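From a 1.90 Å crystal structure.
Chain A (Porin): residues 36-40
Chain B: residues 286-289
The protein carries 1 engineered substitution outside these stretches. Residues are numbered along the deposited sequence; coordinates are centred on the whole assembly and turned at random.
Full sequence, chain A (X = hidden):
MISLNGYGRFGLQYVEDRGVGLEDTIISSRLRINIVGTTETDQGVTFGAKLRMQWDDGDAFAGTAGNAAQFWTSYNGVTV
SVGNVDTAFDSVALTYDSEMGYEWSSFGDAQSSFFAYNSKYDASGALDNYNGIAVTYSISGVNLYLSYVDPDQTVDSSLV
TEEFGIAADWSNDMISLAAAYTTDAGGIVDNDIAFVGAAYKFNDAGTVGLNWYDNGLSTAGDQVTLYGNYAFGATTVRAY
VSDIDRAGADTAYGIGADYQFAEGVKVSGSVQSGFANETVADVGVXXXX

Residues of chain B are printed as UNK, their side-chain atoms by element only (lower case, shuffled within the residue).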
# COMPACT_ATOMS: atom_id res chain seq x y z
N VAL A 36 -5.28 10.64 -3.19
CA VAL A 36 -6.54 11.38 -3.02
C VAL A 36 -7.50 11.08 -4.15
O VAL A 36 -7.16 11.19 -5.34
CB VAL A 36 -6.16 12.89 -3.07
CG1 VAL A 36 -7.41 13.76 -2.90
CG2 VAL A 36 -5.16 13.18 -1.97
N GLY A 37 -8.71 10.63 -3.84
CA GLY A 37 -9.73 10.34 -4.86
C GLY A 37 -10.77 11.48 -4.72
O GLY A 37 -11.18 11.80 -3.58
N THR A 38 -11.18 12.08 -5.81
CA THR A 38 -12.16 13.17 -5.77
C THR A 38 -13.19 13.00 -6.90
O THR A 38 -12.90 12.52 -7.97
CB THR A 38 -11.56 14.59 -5.98
OG1 THR A 38 -10.86 14.62 -7.21
CG2 THR A 38 -10.53 14.90 -4.91
N THR A 39 -14.42 13.36 -6.56
CA THR A 39 -15.54 13.28 -7.48
C THR A 39 -16.15 14.70 -7.47
O THR A 39 -16.67 15.13 -6.43
CB THR A 39 -16.60 12.27 -6.96
OG1 THR A 39 -15.95 10.98 -6.72
CG2 THR A 39 -17.70 12.06 -7.98
N GLU A 40 -16.05 15.39 -8.56
CA GLU A 40 -16.63 16.74 -8.68
C GLU A 40 -18.02 16.60 -9.27
O GLU A 40 -18.33 15.56 -9.92
CB GLU A 40 -15.71 17.52 -9.64
CG GLU A 40 -14.39 17.83 -8.91
CD GLU A 40 -13.36 18.44 -9.85
OE1 GLU A 40 -13.63 18.75 -11.04
OE2 GLU A 40 -12.17 18.60 -9.38
N UNK B 286 -22.27 7.18 -1.56
CA UNK B 286 -21.15 6.53 -2.22
C UNK B 286 -20.74 7.47 -3.38
O UNK B 286 -21.61 7.95 -4.14
c UNK B 286 -20.40 4.52 -3.55
n UNK B 286 -20.02 0.68 -5.03
n UNK B 286 -19.95 2.96 -5.44
c UNK B 286 -19.59 1.72 -5.75
n UNK B 286 -18.78 1.41 -6.78
c UNK B 286 -20.84 3.29 -4.32
c UNK B 286 -21.53 5.16 -2.75
N UNK B 287 -19.46 7.66 -3.59
CA UNK B 287 -18.95 8.44 -4.68
C UNK B 287 -17.81 7.65 -5.35
O UNK B 287 -16.94 7.11 -4.68
c UNK B 287 -16.24 10.04 -3.30
c UNK B 287 -15.85 10.09 -0.92
c UNK B 287 -18.53 9.83 -4.26
c UNK B 287 -17.20 9.92 -0.68
c UNK B 287 -18.07 9.78 -1.78
c UNK B 287 -17.60 9.90 -3.07
c UNK B 287 -15.37 10.14 -2.21
N UNK B 288 -17.84 7.56 -6.68
CA UNK B 288 -16.92 6.79 -7.46
C UNK B 288 -15.86 7.73 -8.04
O UNK B 288 -16.22 8.87 -8.39
c UNK B 288 -17.66 6.08 -8.62
o UNK B 288 -17.84 3.71 -8.08
c UNK B 288 -18.38 4.87 -8.03
o UNK B 288 -19.52 5.03 -7.44
N UNK B 289 -14.60 7.33 -8.02
CA UNK B 289 -13.54 8.18 -8.53
C UNK B 289 -12.51 7.38 -9.31
O UNK B 289 -11.60 8.10 -9.84
OXT UNK B 289 -12.59 6.13 -9.39
c UNK B 289 -13.20 8.52 -5.02
c UNK B 289 -11.94 6.79 -3.89
c UNK B 289 -12.51 8.25 -6.19
c UNK B 289 -11.25 6.53 -5.05
c UNK B 289 -12.88 9.01 -7.43
c UNK B 289 -11.55 7.26 -6.23
c UNK B 289 -12.90 7.82 -3.85

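Position 286 of chain B lies in a strand, and its side chain comprises seven atoms, four carbons and three nitrogens. Three carbons lead to a nitrogen, which is followed by a carbon carrying the other two nitrogens, the planar pattern of a guanidinium group. Nothing in this side chain reaches the chain A stretch. The residue is Arg286(B), with chi1, chi2 and chi3 all t.

Position 287 has seven side-chain carbons and no heteroatom: one carbon followed by a ring of six. Its CA-to-CB bond points toward chain A, and the edge of the ring, near its plane, meets the hydroxyl of Thr39(A). A six-carbon ring on a single methylene, with no oxygen attached, identifies Phe287(B). Its CD2 lies 3.6 Å from OG1 of Thr39(A), and the side chain adopts chi1 p.

At position 288 there are four side-chain atoms, two carbons in sequence with two oxygens on the second, a short carboxylate. The CA-to-CB bond points away from the chain A stretch, and the carboxylate makes no contact with it; the backbone O of this position is what meets Thr39(A). This is Asp288(B). Its OD1 accepts a hydrogen bond from NE of Arg286(B) at 2.9 Å, and its OD2 one from NH2 of Arg286(B) at 2.8 Å, a two-pronged salt bridge between alternate residues of the strand.

Position 289 again shows one carbon and a six-carbon ring, and its backbone ends in a carboxylate with both O and OXT. The CA-to-CB bond points toward chain A, and one ring face lies over Gly37(A). The residue is Phe289(B), the C-terminus, with chi1 p.

The contact combines one polar anchor with aromatic packing. OG1 of Thr39(A), in the m rotamer, donates a hydrogen bond to the backbone O of Asp288(B) at 2.7 Å; because the acceptor is a main-chain carbonyl, the bond does not depend on the acidic side chain. The same hydroxyl lies at the edges of both aromatic rings. Two residues earlier on the strand, CA of Gly37(A) sits 3.8 Å from the ring centroid of Phe289(B), only 12° off the ring normal, in a CH-pi contact. Glycine permits this close approach: an ideal CB there would fall 2.6 Å from CD1 of Phe289(B), a clash. The backbone O of Thr38(A), 3.6 Å from CB of Phe289(B), adds to the packing. Together the two stretches bury 224 Å², joining two copies of the porin through the C-terminal end of one chain.

Chain B (286-289) RFDF
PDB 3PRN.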